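Local coordinates for sulfatase (Bacteroides fragilis CAG:558, PDB 6USS), which probably hydrolyses sulfate esters as a calcium-dependent arylsulfatase of a human gut bacterium, at residues Leu38-Asp43 with Cys93-Gly98; Ile318-Asn323 with Leu378-Phe383; Ser86-Thr91 with Cys163-Phe168; Thr80-Ser85 with Glu358-Arg363; Thr147-Ile152 with Pro385-Met390. The protein carries 1 engineered substitution. All blocks are in the same frame, centred on the assembly; numbering follows the deposited sequence.

Contact 1 (Leu38-Asp43 with Cys93-Gly98); sequences LFMVDD and CSLITG. With CA (calcium ion), chain C.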
# COMPACT_ATOMS: atom_id res chain seq x y z
N LEU A 38 16.87 -6.14 -4.19
CA LEU A 38 17.12 -5.86 -5.60
C LEU A 38 17.60 -4.41 -5.69
O LEU A 38 16.81 -3.48 -5.49
CB LEU A 38 15.85 -6.06 -6.42
CG LEU A 38 15.93 -5.69 -7.90
CD1 LEU A 38 17.06 -6.46 -8.57
CD2 LEU A 38 14.59 -6.00 -8.58
N PHE A 39 18.89 -4.23 -5.98
CA PHE A 39 19.51 -2.91 -6.06
C PHE A 39 19.62 -2.60 -7.55
O PHE A 39 20.41 -3.24 -8.27
CB PHE A 39 20.85 -2.91 -5.33
CG PHE A 39 21.54 -1.56 -5.22
CD1 PHE A 39 22.32 -1.07 -6.26
CD2 PHE A 39 21.49 -0.83 -4.04
CE1 PHE A 39 23.00 0.15 -6.13
CE2 PHE A 39 22.16 0.39 -3.91
CZ PHE A 39 22.91 0.88 -4.95
N MET A 40 18.81 -1.65 -8.02
CA MET A 40 18.67 -1.33 -9.44
C MET A 40 19.17 0.08 -9.68
O MET A 40 18.63 1.05 -9.12
CB MET A 40 17.21 -1.45 -9.89
CG MET A 40 16.99 -1.15 -11.36
SD MET A 40 17.56 -2.44 -12.51
CE MET A 40 16.57 -3.82 -11.94
N VAL A 41 20.19 0.20 -10.53
CA VAL A 41 20.72 1.50 -10.94
C VAL A 41 20.10 1.87 -12.28
O VAL A 41 19.79 1.01 -13.11
CB VAL A 41 22.25 1.46 -11.03
CG1 VAL A 41 22.79 2.85 -11.24
CG2 VAL A 41 22.82 0.84 -9.76
N ASP A 42 19.91 3.17 -12.49
CA ASP A 42 19.29 3.68 -13.71
C ASP A 42 20.35 4.09 -14.74
O ASP A 42 21.29 4.82 -14.41
CB ASP A 42 18.40 4.87 -13.40
CG ASP A 42 17.47 5.19 -14.52
OD1 ASP A 42 17.14 4.24 -15.26
OD2 ASP A 42 17.07 6.37 -14.67
N ASP A 43 20.18 3.65 -15.99
CA ASP A 43 21.03 4.08 -17.10
C ASP A 43 22.51 3.82 -16.84
O ASP A 43 23.37 4.56 -17.34
CB ASP A 43 20.83 5.57 -17.42
CG ASP A 43 19.43 5.89 -17.92
OD1 ASP A 43 18.69 4.93 -18.22
OD2 ASP A 43 19.08 7.10 -18.01
N CYS A 93 8.98 -2.61 -16.54
CA CYS A 93 7.70 -3.32 -16.64
C CYS A 93 7.89 -4.83 -16.85
O CYS A 93 7.10 -5.63 -16.34
CB CYS A 93 6.87 -2.73 -17.78
SG CYS A 93 6.27 -1.09 -17.43
N SER A 94 8.93 -5.23 -17.58
CA SER A 94 9.23 -6.64 -17.71
C SER A 94 9.64 -7.25 -16.37
O SER A 94 9.26 -8.38 -16.05
CB SER A 94 10.33 -6.84 -18.75
OG SER A 94 9.84 -6.59 -20.06
N LEU A 95 10.44 -6.51 -15.58
CA LEU A 95 10.83 -6.97 -14.26
C LEU A 95 9.62 -7.22 -13.38
O LEU A 95 9.49 -8.28 -12.75
CB LEU A 95 11.74 -5.93 -13.59
CG LEU A 95 11.84 -6.08 -12.07
CD1 LEU A 95 12.77 -7.23 -11.71
CD2 LEU A 95 12.30 -4.79 -11.43
N ILE A 96 8.71 -6.24 -13.33
CA ILE A 96 7.58 -6.27 -12.41
C ILE A 96 6.47 -7.22 -12.88
O ILE A 96 5.66 -7.67 -12.06
CB ILE A 96 7.09 -4.83 -12.21
CG1 ILE A 96 6.57 -4.64 -10.78
CG2 ILE A 96 6.03 -4.46 -13.24
CD1 ILE A 96 7.67 -4.69 -9.72
N THR A 97 6.44 -7.56 -14.18
CA THR A 97 5.39 -8.41 -14.71
C THR A 97 5.89 -9.75 -15.23
O THR A 97 5.07 -10.59 -15.61
CB THR A 97 4.65 -7.72 -15.88
OG1 THR A 97 5.53 -7.58 -17.00
CG2 THR A 97 4.10 -6.34 -15.47
N GLY A 98 7.21 -9.97 -15.30
CA GLY A 98 7.71 -11.24 -15.82
C GLY A 98 7.42 -11.48 -17.28
O GLY A 98 7.51 -12.62 -17.74
CA CA C . 16.85 3.78 -17.49

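Contact 2 (Ile318-Asn323 with Leu378-Phe383); sequences IFMSDN and LIIEDF. With CA (calcium ion), chain C.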
# COMPACT_ATOMS: atom_id res chain seq x y z
N ILE A 318 20.83 -8.57 -5.10
CA ILE A 318 20.92 -8.61 -6.56
C ILE A 318 21.21 -7.20 -7.04
O ILE A 318 20.42 -6.28 -6.82
CB ILE A 318 19.64 -9.15 -7.21
CG1 ILE A 318 19.21 -10.49 -6.60
CG2 ILE A 318 19.89 -9.33 -8.69
CD1 ILE A 318 17.82 -10.93 -7.01
N PHE A 319 22.34 -7.04 -7.71
CA PHE A 319 22.74 -5.79 -8.33
C PHE A 319 22.39 -5.85 -9.81
O PHE A 319 22.69 -6.85 -10.48
CB PHE A 319 24.24 -5.55 -8.16
CG PHE A 319 24.68 -4.20 -8.60
CD1 PHE A 319 24.94 -3.94 -9.95
CD2 PHE A 319 24.88 -3.18 -7.69
CE1 PHE A 319 25.36 -2.69 -10.36
CE2 PHE A 319 25.30 -1.93 -8.09
CZ PHE A 319 25.54 -1.68 -9.43
N MET A 320 21.78 -4.78 -10.31
CA MET A 320 21.35 -4.77 -11.70
C MET A 320 21.26 -3.32 -12.18
O MET A 320 21.20 -2.38 -11.38
CB MET A 320 20.01 -5.50 -11.85
CG MET A 320 19.49 -5.60 -13.27
SD MET A 320 20.70 -6.35 -14.37
CE MET A 320 19.65 -6.77 -15.76
N SER A 321 21.28 -3.16 -13.50
CA SER A 321 21.00 -1.88 -14.13
C SER A 321 19.93 -2.09 -15.19
O SER A 321 19.80 -3.17 -15.76
CB SER A 321 22.26 -1.25 -14.75
OG SER A 321 21.91 -0.05 -15.43
N ASP A 322 19.18 -1.02 -15.48
CA ASP A 322 18.00 -1.17 -16.32
C ASP A 322 18.25 -0.94 -17.81
O ASP A 322 17.38 -1.32 -18.61
CB ASP A 322 16.89 -0.22 -15.84
CG ASP A 322 17.13 1.21 -16.26
OD1 ASP A 322 18.31 1.62 -16.38
OD2 ASP A 322 16.13 1.92 -16.49
N ASN A 323 19.36 -0.32 -18.20
CA ASN A 323 19.73 -0.20 -19.62
C ASN A 323 21.13 0.39 -19.71
O ASN A 323 21.75 0.72 -18.69
CB ASN A 323 18.73 0.62 -20.44
CG ASN A 323 18.49 2.00 -19.87
OD1 ASN A 323 19.41 2.84 -19.85
ND2 ASN A 323 17.27 2.26 -19.40
N LEU A 378 20.99 -14.19 -19.77
CA LEU A 378 19.66 -14.11 -19.21
C LEU A 378 19.10 -12.72 -19.52
O LEU A 378 19.84 -11.80 -19.88
CB LEU A 378 19.67 -14.38 -17.70
CG LEU A 378 20.57 -13.46 -16.87
CD1 LEU A 378 19.89 -12.13 -16.51
CD2 LEU A 378 21.02 -14.19 -15.62
N ILE A 379 17.79 -12.57 -19.34
CA ILE A 379 17.11 -11.33 -19.67
C ILE A 379 16.20 -10.91 -18.51
O ILE A 379 15.71 -11.73 -17.75
CB ILE A 379 16.32 -11.46 -20.98
CG1 ILE A 379 15.72 -10.12 -21.40
CG2 ILE A 379 15.29 -12.59 -20.88
CD1 ILE A 379 15.87 -9.84 -22.87
N ILE A 380 15.95 -9.59 -18.42
CA ILE A 380 15.34 -8.96 -17.25
C ILE A 380 14.03 -9.63 -16.82
O ILE A 380 13.79 -9.82 -15.63
CB ILE A 380 15.16 -7.44 -17.51
CG1 ILE A 380 14.50 -6.73 -16.32
CG2 ILE A 380 14.35 -7.19 -18.79
CD1 ILE A 380 15.35 -6.70 -15.10
N GLU A 381 13.16 -10.02 -17.77
CA GLU A 381 11.92 -10.68 -17.34
C GLU A 381 12.17 -11.95 -16.55
O GLU A 381 11.26 -12.41 -15.84
CB GLU A 381 11.01 -11.02 -18.54
CG GLU A 381 11.63 -11.93 -19.57
CD GLU A 381 11.99 -11.17 -20.84
OE1 GLU A 381 11.83 -11.75 -21.95
OE2 GLU A 381 12.44 -9.99 -20.73
N ASP A 382 13.37 -12.54 -16.65
CA ASP A 382 13.72 -13.71 -15.84
C ASP A 382 13.80 -13.40 -14.35
O ASP A 382 13.63 -14.31 -13.52
CB ASP A 382 15.06 -14.29 -16.29
CG ASP A 382 15.10 -14.64 -17.77
OD1 ASP A 382 14.02 -14.78 -18.39
OD2 ASP A 382 16.23 -14.75 -18.31
N PHE A 383 14.09 -12.14 -13.99
CA PHE A 383 14.15 -11.74 -12.58
C PHE A 383 12.86 -12.08 -11.84
O PHE A 383 12.89 -12.39 -10.64
CB PHE A 383 14.42 -10.23 -12.47
CG PHE A 383 15.87 -9.84 -12.65
CD1 PHE A 383 16.57 -10.21 -13.79
CD2 PHE A 383 16.51 -9.06 -11.70
CE1 PHE A 383 17.92 -9.82 -13.97
CE2 PHE A 383 17.85 -8.67 -11.87
CZ PHE A 383 18.56 -9.06 -13.00
CA CA C . 16.85 3.78 -17.49

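Contact 3 (Ser86-Thr91 with Cys163-Phe168); sequences SICSPT and CGKAHF. Engineered in segment 86-91: C88 (natural residue Ser). With CA (calcium ion), chain C.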
# COMPACT_ATOMS: atom_id res chain seq x y z
N SER A 86 16.61 -1.48 -23.90
CA SER A 86 17.50 -0.33 -24.05
C SER A 86 16.93 0.94 -23.43
O SER A 86 17.60 1.98 -23.47
CB SER A 86 17.84 -0.10 -25.52
OG SER A 86 16.70 0.21 -26.29
N ILE A 87 15.73 0.87 -22.84
CA ILE A 87 15.01 2.04 -22.33
C ILE A 87 14.32 1.64 -21.03
O ILE A 87 13.87 0.50 -20.87
CB ILE A 87 13.99 2.54 -23.39
CG1 ILE A 87 14.73 3.25 -24.52
CG2 ILE A 87 12.94 3.45 -22.78
CD1 ILE A 87 15.49 4.47 -24.08
N CYS A 88 14.23 2.61 -20.10
CA CYS A 88 13.77 2.34 -18.73
C CYS A 88 12.43 1.60 -18.69
O CYS A 88 12.26 0.64 -17.94
CB CYS A 88 13.63 3.64 -17.93
SG CYS A 88 15.04 4.77 -18.01
N SER A 89 11.45 2.05 -19.48
CA SER A 89 10.09 1.57 -19.27
C SER A 89 9.92 0.10 -19.66
O SER A 89 9.38 -0.66 -18.85
CB SER A 89 9.10 2.48 -20.00
OG SER A 89 8.89 3.68 -19.28
N PRO A 90 10.35 -0.36 -20.85
CA PRO A 90 10.20 -1.80 -21.13
C PRO A 90 10.95 -2.67 -20.14
O PRO A 90 10.45 -3.75 -19.78
CB PRO A 90 10.74 -1.95 -22.55
CG PRO A 90 11.58 -0.76 -22.78
CD PRO A 90 10.87 0.35 -22.03
N THR A 91 12.13 -2.24 -19.69
CA THR A 91 12.88 -3.06 -18.75
C THR A 91 12.17 -3.18 -17.41
O THR A 91 11.98 -4.29 -16.88
CB THR A 91 14.28 -2.49 -18.56
OG1 THR A 91 15.01 -2.62 -19.79
CG2 THR A 91 15.03 -3.24 -17.45
N CYS A 163 11.88 1.86 -2.95
CA CYS A 163 12.66 3.06 -2.66
C CYS A 163 13.30 3.56 -3.94
O CYS A 163 14.14 2.86 -4.53
CB CYS A 163 13.72 2.75 -1.60
SG CYS A 163 14.73 4.19 -1.18
N GLY A 164 12.91 4.76 -4.36
CA GLY A 164 13.48 5.36 -5.56
C GLY A 164 12.59 5.40 -6.80
O GLY A 164 11.39 5.66 -6.71
N LYS A 165 13.20 5.15 -7.96
CA LYS A 165 12.50 5.26 -9.24
C LYS A 165 11.56 4.08 -9.44
O LYS A 165 12.00 2.92 -9.48
CB LYS A 165 13.51 5.33 -10.38
CG LYS A 165 12.96 4.95 -11.73
CD LYS A 165 13.78 5.60 -12.83
CE LYS A 165 13.45 5.00 -14.19
NZ LYS A 165 14.41 5.48 -15.21
N ALA A 166 10.27 4.36 -9.57
CA ALA A 166 9.28 3.31 -9.85
C ALA A 166 9.04 3.24 -11.36
O ALA A 166 9.45 2.28 -12.02
CB ALA A 166 8.00 3.55 -9.06
N HIS A 167 8.38 4.26 -11.91
CA HIS A 167 8.25 4.40 -13.36
C HIS A 167 7.54 3.18 -13.97
O HIS A 167 7.97 2.62 -14.97
CB HIS A 167 9.64 4.62 -13.96
CG HIS A 167 9.64 5.16 -15.36
ND1 HIS A 167 10.70 5.00 -16.23
CD2 HIS A 167 8.70 5.86 -16.04
CE1 HIS A 167 10.42 5.58 -17.38
NE2 HIS A 167 9.21 6.11 -17.29
N PHE A 168 6.44 2.75 -13.33
CA PHE A 168 5.67 1.59 -13.77
C PHE A 168 4.41 1.95 -14.53
O PHE A 168 3.93 1.14 -15.33
CB PHE A 168 5.24 0.73 -12.58
CG PHE A 168 6.37 0.07 -11.83
CD1 PHE A 168 7.32 -0.71 -12.49
CD2 PHE A 168 6.48 0.23 -10.44
CE1 PHE A 168 8.36 -1.31 -11.78
CE2 PHE A 168 7.52 -0.39 -9.73
CZ PHE A 168 8.46 -1.15 -10.40
CA CA C . 16.85 3.78 -17.49
O HOH W 1 7.06 2.55 -17.59

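Contact 4 (Thr80-Ser85 with Glu358-Arg363); sequences TQAYAS and EPMIVR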
# COMPACT_ATOMS: atom_id res chain seq x y z
N THR A 80 28.20 -11.84 -16.64
CA THR A 80 28.88 -11.04 -17.65
C THR A 80 28.07 -10.92 -18.94
O THR A 80 28.49 -10.19 -19.85
CB THR A 80 30.27 -11.62 -17.95
OG1 THR A 80 30.14 -12.97 -18.40
CG2 THR A 80 31.13 -11.60 -16.71
N GLN A 81 26.92 -11.58 -19.04
CA GLN A 81 26.07 -11.49 -20.23
C GLN A 81 24.59 -11.37 -19.82
O GLN A 81 23.73 -12.14 -20.25
CB GLN A 81 26.32 -12.69 -21.15
CG GLN A 81 26.31 -12.33 -22.62
CD GLN A 81 26.76 -13.47 -23.55
OE1 GLN A 81 27.10 -13.23 -24.72
NE2 GLN A 81 26.77 -14.70 -23.05
N ALA A 82 24.28 -10.37 -19.00
CA ALA A 82 22.91 -10.10 -18.56
C ALA A 82 22.28 -8.98 -19.39
O ALA A 82 22.90 -7.93 -19.57
CB ALA A 82 22.88 -9.73 -17.07
N TYR A 83 21.05 -9.19 -19.85
CA TYR A 83 20.37 -8.25 -20.74
C TYR A 83 19.10 -7.64 -20.14
O TYR A 83 18.34 -8.30 -19.43
CB TYR A 83 20.01 -8.93 -22.08
CG TYR A 83 21.24 -9.28 -22.87
CD1 TYR A 83 22.01 -8.28 -23.47
CD2 TYR A 83 21.66 -10.60 -22.98
CE1 TYR A 83 23.17 -8.60 -24.18
CE2 TYR A 83 22.81 -10.92 -23.70
CZ TYR A 83 23.56 -9.92 -24.28
OH TYR A 83 24.70 -10.25 -24.98
N ALA A 84 18.89 -6.37 -20.45
CA ALA A 84 17.64 -5.64 -20.25
C ALA A 84 17.16 -5.15 -21.61
O ALA A 84 17.69 -5.54 -22.65
CB ALA A 84 17.85 -4.49 -19.26
N SER A 85 16.13 -4.29 -21.61
CA SER A 85 15.85 -3.51 -22.81
C SER A 85 16.67 -2.23 -22.80
O SER A 85 17.35 -1.91 -21.83
CB SER A 85 14.35 -3.22 -22.97
OG SER A 85 13.59 -4.41 -23.11
N GLU A 358 24.01 -5.32 -19.26
CA GLU A 358 23.96 -4.67 -17.95
C GLU A 358 24.90 -5.33 -16.94
O GLU A 358 25.11 -6.55 -16.98
CB GLU A 358 22.53 -4.72 -17.39
CG GLU A 358 21.49 -4.11 -18.29
CD GLU A 358 21.93 -2.76 -18.81
OE1 GLU A 358 21.94 -2.58 -20.04
OE2 GLU A 358 22.30 -1.89 -17.97
N PRO A 359 25.45 -4.57 -16.00
CA PRO A 359 26.23 -5.19 -14.91
C PRO A 359 25.31 -5.85 -13.90
O PRO A 359 24.35 -5.23 -13.42
CB PRO A 359 26.97 -4.00 -14.30
CG PRO A 359 26.07 -2.81 -14.60
CD PRO A 359 25.51 -3.10 -15.97
N MET A 360 25.61 -7.10 -13.55
CA MET A 360 24.72 -7.85 -12.67
C MET A 360 25.53 -8.71 -11.72
O MET A 360 26.48 -9.38 -12.13
CB MET A 360 23.74 -8.70 -13.48
CG MET A 360 22.75 -9.48 -12.65
SD MET A 360 21.76 -10.57 -13.69
CE MET A 360 21.08 -11.67 -12.46
N ILE A 361 25.13 -8.69 -10.45
CA ILE A 361 25.84 -9.40 -9.39
C ILE A 361 24.81 -10.02 -8.46
O ILE A 361 23.77 -9.41 -8.17
CB ILE A 361 26.77 -8.46 -8.59
CG1 ILE A 361 27.66 -7.62 -9.52
CG2 ILE A 361 27.62 -9.27 -7.64
CD1 ILE A 361 28.58 -6.67 -8.77
N VAL A 362 25.08 -11.23 -7.98
CA VAL A 362 24.20 -11.84 -7.00
C VAL A 362 25.05 -12.39 -5.86
O VAL A 362 25.97 -13.19 -6.09
CB VAL A 362 23.33 -12.94 -7.60
CG1 VAL A 362 22.65 -13.73 -6.50
CG2 VAL A 362 22.30 -12.34 -8.57
N ARG A 363 24.75 -11.93 -4.65
CA ARG A 363 25.25 -12.55 -3.43
C ARG A 363 24.10 -13.33 -2.84
O ARG A 363 22.96 -12.86 -2.84
CB ARG A 363 25.78 -11.51 -2.43
CG ARG A 363 26.46 -12.12 -1.19
CD ARG A 363 27.13 -11.06 -0.31
NE ARG A 363 26.18 -10.27 0.48
CZ ARG A 363 26.49 -9.15 1.14
NH1 ARG A 363 27.73 -8.68 1.11
NH2 ARG A 363 25.55 -8.51 1.83
O HOH W 2 26.46 -8.44 -18.14

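Contact 5 (Thr147-Ile152 with Pro385-Met390); sequences TSLAEI and PSILEM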
# COMPACT_ATOMS: atom_id res chain seq x y z
N THR A 147 -0.23 -9.39 -12.99
CA THR A 147 -0.06 -9.69 -11.57
C THR A 147 1.36 -9.31 -11.16
O THR A 147 2.34 -9.87 -11.69
CB THR A 147 -0.34 -11.17 -11.33
OG1 THR A 147 -1.70 -11.45 -11.67
CG2 THR A 147 -0.11 -11.52 -9.87
N SER A 148 1.47 -8.37 -10.23
CA SER A 148 2.75 -7.76 -9.89
C SER A 148 3.63 -8.69 -9.07
O SER A 148 3.15 -9.44 -8.21
CB SER A 148 2.54 -6.47 -9.10
OG SER A 148 3.81 -5.87 -8.81
N LEU A 149 4.94 -8.62 -9.34
CA LEU A 149 5.90 -9.39 -8.57
C LEU A 149 5.82 -9.07 -7.07
O LEU A 149 5.95 -9.97 -6.23
CB LEU A 149 7.30 -9.13 -9.11
CG LEU A 149 8.53 -9.61 -8.33
CD1 LEU A 149 8.60 -11.12 -8.17
CD2 LEU A 149 9.77 -9.10 -9.00
N ALA A 150 5.62 -7.79 -6.72
CA ALA A 150 5.57 -7.41 -5.31
C ALA A 150 4.28 -7.87 -4.65
O ALA A 150 4.28 -8.13 -3.43
CB ALA A 150 5.70 -5.89 -5.17
N GLU A 151 3.19 -7.95 -5.41
CA GLU A 151 1.94 -8.50 -4.88
C GLU A 151 2.11 -9.95 -4.46
O GLU A 151 1.60 -10.37 -3.41
CB GLU A 151 0.83 -8.36 -5.92
CG GLU A 151 -0.60 -8.53 -5.37
CD GLU A 151 -1.02 -7.38 -4.44
OE1 GLU A 151 -0.72 -6.20 -4.77
OE2 GLU A 151 -1.66 -7.65 -3.39
N ILE A 152 2.83 -10.74 -5.26
CA ILE A 152 2.96 -12.16 -4.96
C ILE A 152 3.86 -12.37 -3.75
O ILE A 152 3.57 -13.21 -2.88
CB ILE A 152 3.49 -12.92 -6.19
CG1 ILE A 152 2.53 -12.76 -7.37
CG2 ILE A 152 3.64 -14.38 -5.88
CD1 ILE A 152 3.06 -13.43 -8.61
N PRO A 385 10.35 -14.75 -12.22
CA PRO A 385 10.35 -16.12 -11.66
C PRO A 385 11.50 -16.37 -10.71
O PRO A 385 11.33 -17.14 -9.77
CB PRO A 385 10.46 -17.03 -12.89
CG PRO A 385 10.29 -16.16 -14.08
CD PRO A 385 10.67 -14.78 -13.66
N SER A 386 12.67 -15.75 -10.93
CA SER A 386 13.83 -16.07 -10.10
C SER A 386 13.65 -15.54 -8.68
O SER A 386 13.99 -16.22 -7.70
CB SER A 386 15.11 -15.50 -10.70
OG SER A 386 15.28 -15.91 -12.04
N ILE A 387 13.11 -14.33 -8.55
CA ILE A 387 12.95 -13.76 -7.22
C ILE A 387 11.86 -14.51 -6.45
O ILE A 387 12.01 -14.78 -5.25
CB ILE A 387 12.68 -12.24 -7.35
CG1 ILE A 387 14.01 -11.53 -7.67
CG2 ILE A 387 12.03 -11.70 -6.09
CD1 ILE A 387 13.90 -10.16 -8.32
N LEU A 388 10.78 -14.90 -7.12
CA LEU A 388 9.74 -15.70 -6.48
C LEU A 388 10.30 -17.04 -6.00
O LEU A 388 9.90 -17.54 -4.94
CB LEU A 388 8.57 -15.89 -7.43
CG LEU A 388 7.89 -14.56 -7.78
CD1 LEU A 388 6.78 -14.77 -8.79
CD2 LEU A 388 7.37 -13.85 -6.52
N GLU A 389 11.20 -17.65 -6.79
CA GLU A 389 11.81 -18.92 -6.40
C GLU A 389 12.78 -18.73 -5.24
O GLU A 389 12.86 -19.57 -4.35
CB GLU A 389 12.51 -19.55 -7.60
CG GLU A 389 13.32 -20.81 -7.27
CD GLU A 389 13.75 -21.57 -8.53
OE1 GLU A 389 13.41 -21.14 -9.66
OE2 GLU A 389 14.43 -22.62 -8.38
N MET A 390 13.53 -17.62 -5.25
CA MET A 390 14.39 -17.33 -4.12
C MET A 390 13.58 -17.20 -2.86
O MET A 390 14.02 -17.59 -1.77
CB MET A 390 15.18 -16.04 -4.37
CG MET A 390 16.34 -16.16 -5.31
SD MET A 390 16.76 -14.51 -5.89
CE MET A 390 18.32 -14.76 -6.71

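Contact 1 (Leu38-Asp43 with Cys93-Gly98)
L38 and L95 meet tip to tip between strand and helix: CD2 of L38 lies 3.8 Å from CD1 of L95 and 3.9 Å from its CD2, so one methyl sits against both branches of the facing leucine. Just beside it, CE of M40 comes within 4.4 Å of L95 CD2, a looser touch made by the flexible thioether end. Both leucines hold CG anti to the backbone N (chi1 175° for L38, 161° for L95), which stretches each chain out from its own backbone and lets the two span the 10.8 Å between CA of L38 and CA of L95. Long, branched and wholly apolar side chains suit such a separation in a buried place.

Farther along, the strand runs out into the metal site. D42 OD1 and D43 OD1 each bind the calcium ion at 2.3 Å, while their other oxygens are held by lysines, D42 OD2 by K165 and D43 OD2 by K348. Each carboxylate is thus gripped at both oxygens, which probably limits its rotation; R92 also bonds D42 OD1. Strand 35-41 runs parallel to both 253-258 and 315-321, and Y256 of the former touches L38, M40 and L95, completing the packing of helix 88-97 on the sheet.

Contact 2 (Ile318-Asn323 with Leu378-Phe383)
A Met-aromatic contact joins a strand of the central sheet to the turn that leads from strand 378-379 into helix 383-390. M320 and F383 cross obliquely: CG of M320 is 3.6 Å from F383 CZ, and its SD lies 4.9 Å from the ring centroid, 63° off the ring normal. The bend of M320 at chi2 (55°) brings CG, SD and CE all round the CZ end of the ring, a fit that an unbranched, polarisable chain makes easily. I318 slides past the same ring, its CG2 3.8 Å from CE2. The turn is shaped by D382, whose OD2 accepts from I379 N at 2.9 Å in a nearly straight bond that reaches the oxygen from above the carboxylate plane. Beyond the strand, D322 binds the calcium ion through OD2 at 2.2 Å, with OD1 at a longer 2.8 Å. Strand 315-321 lies between 35-41, its parallel neighbour, and antiparallel 357-363; F383 also packs on L95 of helix 88-97 and meets F407 edge to face.

Contact 3 (Ser86-Thr91 with Cys163-Phe168)
H167 packs its imidazole against the start of the helix. S89 sets its OG over one face of the ring, 3.1 Å from CE1, while C88 presents CB at the ring edge, in plane, 3.7 Å from ND1. H167 reaches that place with CG anti to its backbone N (chi1 -164°), which swings the ring toward the helix start.

Polar links are mostly indirect. One water bridges the segments, 2.7 Å from S89 OG and donating to H167 O at 2.8 Å; a small hydroxyl suits S89, since it can also accept from T110 N. T110 takes a hydrogen bond through its carbonyl from H167 NE2, which probably holds the ring's rotation.

Metal and salt bridge form the third group. SG of C88, an engineered residue in place of the natural serine, is modelled as a calcium ligand, at a doubtfully short distance. K165 is extended beyond CG, and its length lets NZ reach D42 OD2 in a salt bridge and G193 O in a hydrogen bond. Position 88, at the start of a helix beside the metal, corresponds to the one that in sulfatases carries the formylglycine (3-oxoalanine); here serine is the predicted precursor, and the modification is absent.

Contact 4 (Thr80-Ser85 with Glu358-Arg363)
A82 and M360 meet on one side of the paired strands, with A82 CB 3.7 Å from the sulfur SD of M360 and 3.8 Å from its CB. M360 is stretched to its full length, CG anti to the backbone N (chi1 -178°) and the next two torsions also near 180°, so the thioether runs out past the alanine, whose small methyl lies flush against it. E358 behaves differently: its CG stands anti to the carbonyl carbon and the chain folds at chi2 (-47°), which lays CG against A84 CB at 3.8 Å. Its apolar stem thereby packs on alanine while the carboxylate turns to strand 315-321, where OE2 has a weak hydrogen bond to S321 OG.

The backbones join through E358 N, which donates to A82 O at 2.9 Å and 174°. In place of a second direct bond, a water bridges the same pair, accepting from A82 N at 3.0 Å and donating to E358 O at 2.6 Å. It sits where strand 77-83 is interrupted at the corner of T80 and Q81; beyond, M360 bonds to F79. This is an antiparallel pair inside the mixed sheet of the alpha/beta fold that sulfatases share with the alkaline phosphatase clan.

Contact 5 (Thr147-Ile152 with Pro385-Met390)
L149 lays its CD1 methyl against the branched end of L388, 3.4 Å from CD2 and 3.5 Å from CG, and the two leucines slide past each other in opposite directions. The same methyl also comes to 4.1 Å from I387 CG2, so it rests between two successive residues of the facing helix. L149 extends toward that helix because its CG is anti to the backbone N (chi1 168°).

I152, nearly one helical turn further on, completes the patch. It crosses L388 at about a right angle, CG2 lying 3.8 Å from L388 CD2 and CD1 4.0 Å from L388 CD1. L388 is thus held between L149 and I152 of the short helix, while Y384, at the start of the other helix, touches both of those residues as well. Leucine reaches across; the beta-branched isoleucines add bulk near their own backbones.

The helix carrying L149 starts at S148, the N-cap, whose OG accepts a weak bond from A150 N at 3.4 Å. Elsewhere on this helix E151 forms a salt bridge with K154 of the second subunit, so one face packs inward and another looks to the dimer partner. Between the two segments the touching atoms belong to methyl and methine groups, which implies attraction by close fit and burial; a hydrogen bond between Y384 OH and T147 O adds one directed link.

All five contacts are built from buried residues, but contacts 1 to 4 lie near the centre of the chain and contact 5 about 17 Å from it, centre to centre, beside the subunit interface. Contacts 1, 2 and 3 each supply ligands to one calcium ion, and contacts 1 and 3 share helix 88-97. Neighbouring strands of one sheet link contact 1 to contact 2, and contact 2 to contact 4. Their chemistry follows their place: contacts 1 and 2 pair an apolar strand with metal-binding carboxylates at its end, contact 3 is polar and water-bridged, contact 4 combines one backbone bond, a water bridge and apolar packing, and contact 5 is purely aliphatic. Through I387, contact 5 still reaches L38 and I318.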